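KLLA0E08119p (Kluyveromyces lactis, PDB 3VA7) probably carboxylates biotin with ATP and bicarbonate and passes the carboxyl group to urea, as the urea carboxylase part of a longer urea-degrading enzyme. Local coordinates at residues Val1047-Thr1052 against Glu1084-Ile1089; Leu930-Glu935 against Val1076-Val1081; Gly1060-Asp1065 against Phe1098-Glu1103; Leu940-Arg945 against Tyr1019-Val1024; Pro381-Ser386 against Gly402-Ala407. All blocks are in the same frame, centred on the assembly; numbering follows the deposited sequence.

Overall arrangement
Interactions 1, 2 and 3 form one continuous cluster on the mixed sheet of the carboxyltransferase region. Strand 922-934 lies between strands 1045-1049 and 1075-1081, so interactions 1 and 2 have centres only 8 Å apart and share the bond from A933 N to R1049 O (2.8 Å). Interaction 3, about 16 Å centre to centre from both, joins them through F1098 and I1100. Interaction 4 meets interaction 1 where T1050 N binds G1023 O, and it lies nearest the active site: the T1020 side chain is about 6 Å from bound urea and about 7 Å from the bound biotin group. Interaction 5 stands apart in the biotin carboxylase part, about 22 Å between centres from interaction 3, its nearest neighbour by that measure.

Interaction 1: residues Val1047-Thr1052 against Glu1084-Ile1089; sequences VGRTIT and EELEVI
L1086 pushes its CD2 methyl into the angle between the backbone and the side chain of R1049, where helix 1083-1094 packs on strand 1045-1049 and the loop after it, a helix-on-sheet contact of the carboxyltransferase region. This is the tightly packed part, since the buried leucine touches three groups at once. CD2 lies 3.3 Å from R1049 O and also covers the centre of one guanidinium face, 3.8 Å from R1049 CZ. The leucine can reach both because its CG stands anti to the backbone N (chi1 175°), while CD1 rests 4.1 Å from the carbonyl carbon of T1050. A933 and V1081 pack around the same leucine. One helical turn on, I1089 meets I1051 through their CG2 methyls, 3.8 Å apart, with the two side chains nearly perpendicular and F1098 touching both. The outer side of the helix is looser: E1084, E1085 and V1088 face solvent, and E1087, partly exposed, forms the border. R1049 bends at chi3 (39°) and turns its NH1-NH2 edge to E1087, while its NE makes a salt bridge with D936; these acids probably offset the charge of a buried arginine. The carboxylate is not laid flat against the guanidinium, their planes being 46° apart. Both terminal nitrogens instead grip the single atom E1087 OE1 from one face of the carboxylate, NH2 at 2.9 Å and NH1 at 3.1 Å.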
# COMPACT_ATOMS: atom_id res chain seq x y z
N VAL A 1047 0.64 24.64 -6.85
CA VAL A 1047 -0.35 25.69 -6.68
C VAL A 1047 -1.14 25.44 -5.39
O VAL A 1047 -1.62 26.38 -4.76
CB VAL A 1047 -1.14 25.61 -7.98
CG1 VAL A 1047 -2.61 25.22 -7.89
CG2 VAL A 1047 -0.74 26.67 -8.92
N GLY A 1048 -1.23 24.20 -4.92
CA GLY A 1048 -2.03 23.94 -3.73
C GLY A 1048 -2.29 22.46 -3.56
O GLY A 1048 -1.66 21.64 -4.26
N ARG A 1049 -3.17 22.09 -2.64
CA ARG A 1049 -3.35 20.67 -2.40
C ARG A 1049 -4.80 20.27 -2.11
O ARG A 1049 -5.49 20.97 -1.39
CB ARG A 1049 -2.39 20.22 -1.31
CG ARG A 1049 -2.33 18.76 -1.04
CD ARG A 1049 -1.26 18.42 0.05
NE ARG A 1049 -1.21 19.37 1.16
CZ ARG A 1049 -1.43 19.07 2.44
NH1 ARG A 1049 -1.67 17.82 2.82
NH2 ARG A 1049 -1.36 20.02 3.36
N THR A 1050 -5.23 19.17 -2.74
CA THR A 1050 -6.49 18.46 -2.47
C THR A 1050 -6.21 17.12 -1.82
O THR A 1050 -5.14 16.90 -1.21
CB THR A 1050 -7.18 17.94 -3.75
OG1 THR A 1050 -6.49 18.35 -4.95
CG2 THR A 1050 -8.68 18.20 -3.76
N ILE A 1051 -7.20 16.23 -1.97
CA ILE A 1051 -7.11 14.83 -1.59
C ILE A 1051 -6.77 14.00 -2.84
O ILE A 1051 -7.24 14.31 -3.95
CB ILE A 1051 -8.47 14.28 -1.05
CG1 ILE A 1051 -9.56 14.35 -2.16
CG2 ILE A 1051 -8.84 14.91 0.25
CD1 ILE A 1051 -10.93 13.95 -1.79
N THR A 1052 -6.04 12.91 -2.62
CA THR A 1052 -5.70 11.98 -3.69
C THR A 1052 -6.93 11.44 -4.36
O THR A 1052 -7.91 11.11 -3.70
CB THR A 1052 -4.88 10.76 -3.16
OG1 THR A 1052 -4.50 9.94 -4.28
CG2 THR A 1052 -5.66 9.97 -2.16
N GLU A 1084 -5.52 23.51 7.61
CA GLU A 1084 -5.98 22.66 8.73
C GLU A 1084 -7.34 21.97 8.42
O GLU A 1084 -7.56 20.83 8.78
CB GLU A 1084 -6.01 23.46 10.05
CG GLU A 1084 -5.68 22.65 11.37
CD GLU A 1084 -4.24 22.08 11.45
OE1 GLU A 1084 -4.07 20.84 11.64
OE2 GLU A 1084 -3.27 22.85 11.31
N GLU A 1085 -8.25 22.65 7.73
CA GLU A 1085 -9.49 22.03 7.35
C GLU A 1085 -9.24 20.87 6.36
O GLU A 1085 -10.03 19.89 6.33
CB GLU A 1085 -10.43 23.02 6.69
CG GLU A 1085 -11.02 24.07 7.60
CD GLU A 1085 -11.86 25.16 6.87
OE1 GLU A 1085 -11.79 25.37 5.64
OE2 GLU A 1085 -12.58 25.86 7.57
N LEU A 1086 -8.19 21.01 5.55
CA LEU A 1086 -7.77 20.00 4.57
C LEU A 1086 -7.13 18.82 5.24
O LEU A 1086 -7.27 17.73 4.79
CB LEU A 1086 -6.79 20.58 3.53
CG LEU A 1086 -6.22 19.55 2.56
CD1 LEU A 1086 -7.31 19.10 1.62
CD2 LEU A 1086 -5.08 20.08 1.75
N GLU A 1087 -6.38 19.03 6.30
CA GLU A 1087 -5.85 17.89 6.98
C GLU A 1087 -6.97 17.08 7.68
O GLU A 1087 -6.81 15.89 7.90
CB GLU A 1087 -4.73 18.29 7.96
CG GLU A 1087 -3.55 18.95 7.29
CD GLU A 1087 -2.60 18.01 6.52
OE1 GLU A 1087 -1.66 18.55 5.82
OE2 GLU A 1087 -2.76 16.75 6.61
N VAL A 1088 -8.09 17.73 8.03
CA VAL A 1088 -9.15 17.01 8.70
C VAL A 1088 -9.75 16.06 7.62
O VAL A 1088 -9.81 14.84 7.79
CB VAL A 1088 -10.18 17.98 9.41
CG1 VAL A 1088 -11.59 17.32 9.64
CG2 VAL A 1088 -9.61 18.47 10.80
N ILE A 1089 -10.14 16.66 6.51
CA ILE A 1089 -10.67 15.98 5.38
C ILE A 1089 -9.76 14.83 4.91
O ILE A 1089 -10.25 13.76 4.64
CB ILE A 1089 -10.98 16.96 4.20
CG1 ILE A 1089 -12.20 17.84 4.54
CG2 ILE A 1089 -11.26 16.17 2.88
CD1 ILE A 1089 -12.20 19.22 3.80

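Interaction 2: residues Leu930-Glu935 against Val1076-Val1081; sequences LPMAFE and VEFYPV
Y1079 folds its ring back over P931, and M932 swings its sulfur over F1078, one pair on each face of the two adjoining strands. The tyrosine CG sits between its backbone N and carbonyl carbon (chi1 69°), which lays the ring face over the proline backbone, with P931 CA 3.6 Å above the ring centre; P931 CB is also 3.6 Å from Y1079 CZ. The two side chains run alongside each other in the same direction, and V1081 touches P931 CB from further along. On the other face M932 leaves the backbone with CG anti to N (chi1 -178°), then bends at chi2 and chi3 to put SD 4.5 Å from the centroid of the F1078 ring, 17° off its normal: a Met-aromatic contact. V1076 CG1 lies over the opposite face of that ring, toward the rim, and L930 O approaches its edge 3.4 Å from CD2. L930 CD1 meets V1076 CG1 at 4.1 Å. Four backbone bonds hold the pair, among them L930 N to E1077 O and M932 N to Y1079 O, both 2.9 Å. With 140 residues intervening, strands 922-934 and 1075-1081 thus run as parallel neighbours in the mixed sheet of the carboxyltransferase region.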
# COMPACT_ATOMS: atom_id res chain seq x y z
N LEU A 930 -13.91 19.08 -5.32
CA LEU A 930 -12.86 18.64 -4.43
C LEU A 930 -12.24 19.79 -3.63
O LEU A 930 -11.89 20.84 -4.22
CB LEU A 930 -11.77 17.95 -5.28
CG LEU A 930 -12.11 16.64 -6.04
CD1 LEU A 930 -10.88 16.08 -6.65
CD2 LEU A 930 -12.71 15.61 -5.08
N PRO A 931 -12.07 19.62 -2.30
CA PRO A 931 -11.52 20.68 -1.48
C PRO A 931 -10.07 20.91 -1.80
O PRO A 931 -9.32 19.96 -1.94
CB PRO A 931 -11.61 20.12 -0.06
CG PRO A 931 -11.64 18.65 -0.25
CD PRO A 931 -12.28 18.38 -1.53
N MET A 932 -9.63 22.16 -1.88
CA MET A 932 -8.20 22.42 -2.09
C MET A 932 -7.69 23.59 -1.22
O MET A 932 -8.27 24.72 -1.19
CB MET A 932 -7.92 22.64 -3.58
CG MET A 932 -6.48 22.88 -3.92
SD MET A 932 -6.32 24.23 -5.15
CE MET A 932 -6.09 25.54 -4.02
N ALA A 933 -6.63 23.32 -0.49
CA ALA A 933 -5.83 24.36 0.14
C ALA A 933 -4.85 25.09 -0.83
O ALA A 933 -3.93 24.50 -1.38
CB ALA A 933 -5.12 23.81 1.34
N PHE A 934 -5.08 26.38 -1.05
CA PHE A 934 -4.11 27.22 -1.78
C PHE A 934 -2.71 27.39 -1.12
O PHE A 934 -2.58 27.93 -0.03
CB PHE A 934 -4.74 28.56 -2.10
CG PHE A 934 -4.01 29.33 -3.17
CD1 PHE A 934 -4.01 28.87 -4.50
CD2 PHE A 934 -3.30 30.48 -2.85
CE1 PHE A 934 -3.32 29.56 -5.52
CE2 PHE A 934 -2.61 31.18 -3.86
CZ PHE A 934 -2.62 30.72 -5.19
N GLU A 935 -1.67 26.88 -1.78
CA GLU A 935 -0.28 27.17 -1.36
C GLU A 935 -0.05 26.86 0.10
O GLU A 935 0.45 27.71 0.82
CB GLU A 935 0.13 28.63 -1.62
CG GLU A 935 0.60 28.82 -2.99
CD GLU A 935 1.29 30.15 -3.25
OE1 GLU A 935 2.26 30.14 -4.00
OE2 GLU A 935 0.85 31.20 -2.76
N VAL A 1076 -13.42 18.04 -12.83
CA VAL A 1076 -12.98 18.34 -11.48
C VAL A 1076 -13.15 19.79 -11.29
O VAL A 1076 -12.68 20.58 -12.12
CB VAL A 1076 -11.49 17.96 -11.26
CG1 VAL A 1076 -10.94 18.52 -9.90
CG2 VAL A 1076 -11.35 16.42 -11.30
N GLU A 1077 -13.83 20.14 -10.21
CA GLU A 1077 -13.94 21.58 -9.75
C GLU A 1077 -13.31 21.75 -8.37
O GLU A 1077 -13.46 20.90 -7.51
CB GLU A 1077 -15.38 22.09 -9.73
CG GLU A 1077 -15.99 22.33 -11.12
CD GLU A 1077 -17.40 23.00 -11.06
OE1 GLU A 1077 -18.35 22.48 -11.69
OE2 GLU A 1077 -17.54 24.05 -10.38
N PHE A 1078 -12.58 22.83 -8.16
CA PHE A 1078 -12.05 23.05 -6.82
C PHE A 1078 -12.87 24.03 -5.93
O PHE A 1078 -13.44 25.01 -6.44
CB PHE A 1078 -10.62 23.52 -6.92
CG PHE A 1078 -9.67 22.46 -7.38
CD1 PHE A 1078 -8.82 22.70 -8.45
CD2 PHE A 1078 -9.61 21.23 -6.71
CE1 PHE A 1078 -7.95 21.72 -8.90
CE2 PHE A 1078 -8.75 20.26 -7.11
CZ PHE A 1078 -7.89 20.47 -8.22
N TYR A 1079 -12.96 23.73 -4.63
CA TYR A 1079 -13.50 24.70 -3.66
C TYR A 1079 -12.50 24.96 -2.53
O TYR A 1079 -11.76 24.06 -2.10
CB TYR A 1079 -14.91 24.30 -3.15
CG TYR A 1079 -14.99 23.07 -2.25
CD1 TYR A 1079 -14.78 23.17 -0.87
CD2 TYR A 1079 -15.26 21.80 -2.80
CE1 TYR A 1079 -14.82 22.07 -0.07
CE2 TYR A 1079 -15.32 20.66 -2.01
CZ TYR A 1079 -15.11 20.80 -0.65
OH TYR A 1079 -15.16 19.69 0.13
N PRO A 1080 -12.46 26.21 -2.05
CA PRO A 1080 -11.46 26.67 -1.01
C PRO A 1080 -11.66 26.08 0.39
O PRO A 1080 -12.76 26.13 0.89
CB PRO A 1080 -11.75 28.16 -0.91
CG PRO A 1080 -13.25 28.25 -1.36
CD PRO A 1080 -13.31 27.32 -2.52
N VAL A 1081 -10.62 25.45 0.92
CA VAL A 1081 -10.47 25.16 2.34
C VAL A 1081 -9.09 25.60 2.83
O VAL A 1081 -8.10 25.78 2.05
CB VAL A 1081 -10.59 23.66 2.73
CG1 VAL A 1081 -11.97 23.17 2.57
CG2 VAL A 1081 -9.51 22.76 2.03

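Interaction 3: residues Gly1060-Asp1065 against Phe1098-Glu1103; sequences GDHPID and FKIDVE
H1062 turns its imidazole obliquely to I1100 CD1, while its ring edge is tied down on its own side: ND1 accepts from I1064 N at 2.9 Å, in the ring plane, and NE2 bonds to D1055. F1098 CB points away from residues 1060-1065, and its ring packs on I1051 and I1089. The third flat group, the carboxylate of D1061, lies against the root of K1099, with OD2 3.3 Å from K1099 CB; CG anti to the backbone N (chi1 173°) sends it there. Its charge does not meet the lysine directly. D1061 OD1 and K1099 NZ stand 5.3 Å apart, and water 3 links them, donating to OD1 (2.7 Å) and accepting from NZ (3.1 Å). Water also mediates much of the backbone contact: water 1 joins D1061 N to F1098 O, and water 2 donates to both D1061 O and I1100 O. The direct bond, I1100 N to D1061 O at 3.4 Å, is weak. Beyond it P1063 CD touches V1102 CG2 at 3.9 Å. The result is a largely hydrated surface contact in which a loop runs beside the residues leading into strand 1101-1108, itself paired with strand 922-934 of the carboxyltransferase sheet.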
# COMPACT_ATOMS: atom_id res chain seq x y z
N GLY A 1060 -13.20 4.46 0.01
CA GLY A 1060 -13.60 5.86 0.13
C GLY A 1060 -15.11 5.91 0.15
O GLY A 1060 -15.76 4.88 -0.10
N ASP A 1061 -15.70 7.06 0.46
CA ASP A 1061 -17.12 7.18 0.47
C ASP A 1061 -17.52 7.82 -0.84
O ASP A 1061 -17.67 9.05 -0.93
CB ASP A 1061 -17.56 8.00 1.66
CG ASP A 1061 -19.05 8.30 1.66
OD1 ASP A 1061 -19.80 7.66 0.86
OD2 ASP A 1061 -19.46 9.18 2.46
N HIS A 1062 -17.67 6.98 -1.86
CA HIS A 1062 -17.98 7.45 -3.23
C HIS A 1062 -18.58 6.27 -3.99
O HIS A 1062 -18.50 5.14 -3.56
CB HIS A 1062 -16.71 7.95 -3.96
CG HIS A 1062 -15.58 6.97 -3.88
ND1 HIS A 1062 -15.52 5.84 -4.68
CD2 HIS A 1062 -14.54 6.88 -3.01
CE1 HIS A 1062 -14.48 5.11 -4.31
NE2 HIS A 1062 -13.86 5.73 -3.31
N PRO A 1063 -19.14 6.52 -5.16
CA PRO A 1063 -19.63 5.30 -5.82
C PRO A 1063 -18.67 4.72 -6.87
O PRO A 1063 -19.15 4.22 -7.88
CB PRO A 1063 -20.89 5.82 -6.53
CG PRO A 1063 -20.45 7.25 -7.00
CD PRO A 1063 -19.52 7.76 -5.88
N ILE A 1064 -17.36 4.82 -6.71
CA ILE A 1064 -16.43 4.27 -7.76
C ILE A 1064 -15.95 2.91 -7.33
O ILE A 1064 -15.60 2.72 -6.17
CB ILE A 1064 -15.19 5.16 -8.06
CG1 ILE A 1064 -15.59 6.62 -8.21
CG2 ILE A 1064 -14.46 4.69 -9.30
CD1 ILE A 1064 -16.93 6.85 -8.84
N ASP A 1065 -15.95 1.98 -8.28
CA ASP A 1065 -15.71 0.56 -8.02
C ASP A 1065 -14.24 0.12 -8.14
O ASP A 1065 -13.90 -0.99 -7.74
CB ASP A 1065 -16.62 -0.28 -8.94
CG ASP A 1065 -18.09 -0.23 -8.50
OD1 ASP A 1065 -18.39 -0.17 -7.25
OD2 ASP A 1065 -18.97 -0.25 -9.40
N PHE A 1098 -15.16 10.52 4.63
CA PHE A 1098 -15.37 11.78 3.94
C PHE A 1098 -16.17 11.57 2.64
O PHE A 1098 -15.83 10.77 1.80
CB PHE A 1098 -14.02 12.48 3.67
CG PHE A 1098 -14.14 13.70 2.80
CD1 PHE A 1098 -14.61 14.92 3.33
CD2 PHE A 1098 -13.82 13.66 1.46
CE1 PHE A 1098 -14.73 16.02 2.54
CE2 PHE A 1098 -13.96 14.78 0.66
CZ PHE A 1098 -14.42 15.96 1.20
N LYS A 1099 -17.22 12.33 2.48
CA LYS A 1099 -18.20 12.15 1.44
C LYS A 1099 -17.83 12.99 0.22
O LYS A 1099 -18.18 14.16 0.09
CB LYS A 1099 -19.58 12.49 2.01
CG LYS A 1099 -20.67 12.78 0.98
CD LYS A 1099 -21.27 11.54 0.36
CE LYS A 1099 -22.51 11.97 -0.47
NZ LYS A 1099 -23.63 10.94 -0.61
N ILE A 1100 -17.13 12.35 -0.69
CA ILE A 1100 -16.78 12.99 -1.93
C ILE A 1100 -18.00 13.45 -2.72
O ILE A 1100 -18.92 12.69 -2.92
CB ILE A 1100 -15.94 12.07 -2.81
CG1 ILE A 1100 -14.83 11.49 -1.95
CG2 ILE A 1100 -15.42 12.88 -4.04
CD1 ILE A 1100 -13.62 11.22 -2.67
N ASP A 1101 -17.96 14.69 -3.18
CA ASP A 1101 -19.08 15.25 -3.85
C ASP A 1101 -18.94 14.89 -5.30
O ASP A 1101 -18.19 15.54 -6.04
CB ASP A 1101 -19.19 16.78 -3.59
CG ASP A 1101 -20.33 17.48 -4.40
OD1 ASP A 1101 -20.72 18.61 -4.00
OD2 ASP A 1101 -20.84 16.96 -5.43
N VAL A 1102 -19.67 13.86 -5.70
CA VAL A 1102 -19.69 13.39 -7.07
C VAL A 1102 -21.09 13.26 -7.59
O VAL A 1102 -21.91 12.59 -6.97
CB VAL A 1102 -19.15 11.90 -7.22
CG1 VAL A 1102 -18.42 11.78 -8.52
CG2 VAL A 1102 -18.31 11.45 -6.05
N GLU A 1103 -21.32 13.80 -8.78
CA GLU A 1103 -22.58 13.64 -9.49
C GLU A 1103 -22.40 13.04 -10.87
O GLU A 1103 -21.63 13.56 -11.67
CB GLU A 1103 -23.30 15.00 -9.64
CG GLU A 1103 -23.78 15.56 -8.30
CD GLU A 1103 -24.72 14.59 -7.54
OE1 GLU A 1103 -25.54 13.92 -8.23
OE2 GLU A 1103 -24.65 14.50 -6.29
O HOH W 1 -13.97 8.90 2.08
O HOH W 2 -20.10 10.07 -2.73
O HOH W 3 -21.60 8.58 -0.94

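Interaction 4: residues Leu940-Arg945 against Tyr1019-Val1024; sequences LDCVTR and YTARGV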
# COMPACT_ATOMS: atom_id res chain seq x y z
N LEU A 940 4.33 24.22 -0.72
CA LEU A 940 5.46 25.11 -0.70
C LEU A 940 6.74 24.32 -0.34
O LEU A 940 7.76 24.46 -1.02
CB LEU A 940 5.22 26.32 0.17
CG LEU A 940 4.11 27.32 -0.24
CD1 LEU A 940 3.82 28.36 0.84
CD2 LEU A 940 4.42 28.02 -1.54
N ASP A 941 6.67 23.42 0.63
CA ASP A 941 7.91 22.74 1.00
C ASP A 941 8.47 21.91 -0.16
O ASP A 941 9.67 21.55 -0.15
CB ASP A 941 7.76 21.87 2.24
CG ASP A 941 9.09 21.60 2.93
OD1 ASP A 941 9.91 22.54 3.12
OD2 ASP A 941 9.35 20.46 3.32
N CYS A 942 7.59 21.58 -1.15
CA CYS A 942 7.99 20.69 -2.25
C CYS A 942 8.88 21.51 -3.13
O CYS A 942 9.87 21.03 -3.62
CB CYS A 942 6.80 20.17 -3.07
SG CYS A 942 5.87 18.79 -2.39
N VAL A 943 8.52 22.77 -3.30
CA VAL A 943 9.35 23.70 -4.05
C VAL A 943 10.64 23.99 -3.28
O VAL A 943 11.73 24.04 -3.87
CB VAL A 943 8.64 25.03 -4.37
CG1 VAL A 943 9.53 25.85 -5.26
CG2 VAL A 943 7.26 24.79 -5.05
N THR A 944 10.55 24.13 -1.96
CA THR A 944 11.75 24.36 -1.20
C THR A 944 12.78 23.26 -1.40
O THR A 944 13.93 23.51 -1.71
CB THR A 944 11.45 24.63 0.30
OG1 THR A 944 10.84 25.94 0.40
CG2 THR A 944 12.76 24.52 1.17
N ARG A 945 12.36 22.04 -1.23
CA ARG A 945 13.23 20.92 -1.44
C ARG A 945 13.85 20.97 -2.88
O ARG A 945 15.03 20.65 -3.12
CB ARG A 945 12.41 19.65 -1.23
CG ARG A 945 12.96 18.42 -1.90
CD ARG A 945 12.42 17.09 -1.28
NE ARG A 945 13.22 16.02 -1.89
CZ ARG A 945 13.21 14.74 -1.55
NH1 ARG A 945 12.39 14.27 -0.60
NH2 ARG A 945 14.02 13.92 -2.22
N TYR A 1019 10.53 14.63 -6.07
CA TYR A 1019 9.59 14.45 -4.94
C TYR A 1019 8.39 15.44 -5.01
O TYR A 1019 8.55 16.65 -5.30
CB TYR A 1019 10.33 14.49 -3.55
CG TYR A 1019 9.28 14.51 -2.46
CD1 TYR A 1019 8.83 13.31 -1.86
CD2 TYR A 1019 8.63 15.77 -2.08
CE1 TYR A 1019 7.82 13.32 -0.89
CE2 TYR A 1019 7.61 15.80 -1.13
CZ TYR A 1019 7.19 14.57 -0.55
OH TYR A 1019 6.18 14.56 0.36
N THR A 1020 7.19 14.92 -4.76
CA THR A 1020 5.99 15.76 -4.70
C THR A 1020 5.09 15.14 -3.65
O THR A 1020 5.14 13.92 -3.39
CB THR A 1020 5.26 15.85 -6.08
OG1 THR A 1020 6.23 16.05 -7.12
CG2 THR A 1020 4.18 17.01 -6.11
N ALA A 1021 4.28 15.97 -3.01
CA ALA A 1021 3.51 15.51 -1.85
C ALA A 1021 2.20 14.99 -2.41
O ALA A 1021 1.71 15.52 -3.42
CB ALA A 1021 3.25 16.68 -0.82
N ARG A 1022 1.62 14.00 -1.73
CA ARG A 1022 0.30 13.44 -2.11
C ARG A 1022 -0.81 14.49 -2.10
O ARG A 1022 -0.98 15.23 -1.12
CB ARG A 1022 -0.01 12.31 -1.11
CG ARG A 1022 -1.40 11.67 -1.13
CD ARG A 1022 -1.32 10.25 -0.64
NE ARG A 1022 -2.43 9.84 0.25
CZ ARG A 1022 -2.62 10.29 1.48
NH1 ARG A 1022 -1.80 11.19 1.97
NH2 ARG A 1022 -3.62 9.85 2.22
N GLY A 1023 -1.55 14.58 -3.18
CA GLY A 1023 -2.68 15.50 -3.29
C GLY A 1023 -2.34 16.88 -3.82
O GLY A 1023 -3.25 17.67 -4.10
N VAL A 1024 -1.05 17.17 -3.98
CA VAL A 1024 -0.62 18.45 -4.59
C VAL A 1024 -1.29 18.68 -5.96
O VAL A 1024 -1.39 17.76 -6.77
CB VAL A 1024 0.90 18.51 -4.69
CG1 VAL A 1024 1.34 19.59 -5.63
CG2 VAL A 1024 1.52 18.73 -3.29
O HOH W 4 10.62 18.56 -4.28
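C942 is the bump of this contact: its SG projects from helix 937-949 into a hollow walled by Y1019 and by the type II turn from A1021 to V1024, in the carboxyltransferase region. The sulfur lies 3.3 Å from A1021 N and 3.7 Å from both Y1019 CE2 and A1021 CB, while V1024 CG2 closes the far side. It approaches the tyrosine ring obliquely. One helical turn on, R945 forms a flat lid. Its chain runs extended from CG to NE, and the guanidinium and ring planes are nearly parallel, 4° apart, but the group is offset so that Y1019 CB, 3.5 Å from R945 CZ, lies over its centre in place of the ring. E1199, in the biotin-carrier region, makes a salt bridge with R945, and E1038 holds Y1019 OH. A leucine in place of R945 would probably lose the flat cover over Y1019 CB and leave E1199 without its charged mate. Between the two backbones, water 4 donates to C942 O (2.7 Å) and Y1019 O (3.0 Å).

Interaction 5: residues Pro381-Ser386 against Gly402-Ala407; sequences PGQLTS and GTNVSA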
# COMPACT_ATOMS: atom_id res chain seq x y z
N PRO A 381 1.04 -3.35 14.90
CA PRO A 381 0.11 -2.32 14.41
C PRO A 381 0.18 -2.14 12.90
O PRO A 381 1.13 -2.60 12.30
CB PRO A 381 0.61 -1.04 15.11
CG PRO A 381 2.07 -1.30 15.37
CD PRO A 381 2.20 -2.77 15.62
N GLY A 382 -0.82 -1.49 12.31
CA GLY A 382 -0.89 -1.16 10.89
C GLY A 382 -2.26 -1.21 10.19
O GLY A 382 -3.23 -1.62 10.77
N GLN A 383 -2.32 -0.80 8.92
CA GLN A 383 -3.56 -0.84 8.15
C GLN A 383 -3.85 -2.19 7.52
O GLN A 383 -3.00 -2.74 6.79
CB GLN A 383 -3.60 0.22 7.06
CG GLN A 383 -4.98 0.37 6.58
CD GLN A 383 -5.16 1.47 5.58
OE1 GLN A 383 -6.22 2.11 5.55
NE2 GLN A 383 -4.17 1.68 4.73
N LEU A 384 -5.04 -2.72 7.78
CA LEU A 384 -5.46 -3.95 7.16
C LEU A 384 -5.79 -3.65 5.70
O LEU A 384 -6.44 -2.67 5.36
CB LEU A 384 -6.63 -4.61 7.89
CG LEU A 384 -6.33 -4.98 9.33
CD1 LEU A 384 -7.51 -5.66 9.93
CD2 LEU A 384 -5.06 -5.83 9.51
N THR A 385 -5.36 -4.56 4.84
CA THR A 385 -5.25 -4.30 3.43
C THR A 385 -6.21 -5.20 2.68
O THR A 385 -6.59 -4.95 1.51
CB THR A 385 -3.75 -4.53 3.06
OG1 THR A 385 -3.18 -3.30 2.58
CG2 THR A 385 -3.51 -5.74 2.13
N SER A 386 -6.59 -6.26 3.35
CA SER A 386 -7.51 -7.21 2.81
C SER A 386 -7.96 -8.03 4.02
O SER A 386 -7.16 -8.45 4.87
CB SER A 386 -6.83 -8.03 1.69
OG SER A 386 -7.32 -9.38 1.68
N GLY A 402 -9.23 -1.88 5.39
CA GLY A 402 -9.23 -0.47 5.67
C GLY A 402 -8.89 -0.09 7.08
O GLY A 402 -8.17 0.87 7.29
N THR A 403 -9.35 -0.87 8.04
CA THR A 403 -9.11 -0.63 9.42
C THR A 403 -7.65 -0.46 9.80
O THR A 403 -6.81 -1.26 9.43
CB THR A 403 -9.70 -1.76 10.27
OG1 THR A 403 -11.09 -1.91 9.91
CG2 THR A 403 -9.52 -1.45 11.78
N ASN A 404 -7.38 0.58 10.59
CA ASN A 404 -6.06 0.82 11.22
C ASN A 404 -5.99 0.21 12.58
O ASN A 404 -6.69 0.61 13.47
CB ASN A 404 -5.79 2.32 11.35
CG ASN A 404 -5.63 2.99 10.00
OD1 ASN A 404 -6.52 3.73 9.56
ND2 ASN A 404 -4.51 2.74 9.34
N VAL A 405 -5.14 -0.77 12.74
CA VAL A 405 -5.03 -1.48 13.98
C VAL A 405 -3.88 -0.89 14.77
O VAL A 405 -2.74 -0.95 14.30
CB VAL A 405 -4.76 -2.97 13.74
CG1 VAL A 405 -4.58 -3.72 15.10
CG2 VAL A 405 -5.89 -3.57 12.91
N SER A 406 -4.17 -0.34 15.96
CA SER A 406 -3.12 0.27 16.77
C SER A 406 -2.58 -0.63 17.89
O SER A 406 -3.13 -1.71 18.20
CB SER A 406 -3.57 1.60 17.35
OG SER A 406 -3.88 1.43 18.71
N ALA A 407 -1.47 -0.20 18.49
CA ALA A 407 -0.79 -1.00 19.53
C ALA A 407 -1.28 -0.59 20.93
O ALA A 407 -0.93 -1.21 21.95
CB ALA A 407 0.75 -0.84 19.41
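Q383 and N404 lie together on one face of the paired strands, their amide planes only 14° apart, with N404 ND2 3.5 Å from Q383 CB. With chi1 at -164° the glutamine chain starts out opposite its own backbone N and stays extended, which carries CG to within 3.3 Å of G402 O. V405, on the other face, meets L384 through CG2, 3.9 Å from L384 CG. A serine in place of Q383 would probably open a gap beside the G402 carbonyl and cost N404 ND2 its packing against the glutamine CG. Beneath these side chains is a short antiparallel pairing in the biotin carboxylase C-terminal domain: G382 and V405 form a hydrogen-bonded pair, G382 N to V405 O 2.8 Å and V405 N to G382 O 2.9 Å, and Q383 and N404 the non-hydrogen-bonded pair. L384 N to T403 O (2.8 Å) and G402 N to L384 O continue it. Further out, N1095 holds N404 OD1, K400 N binds T403 OG1, and T385 and S386 form a classic beta bulge opposite Y440.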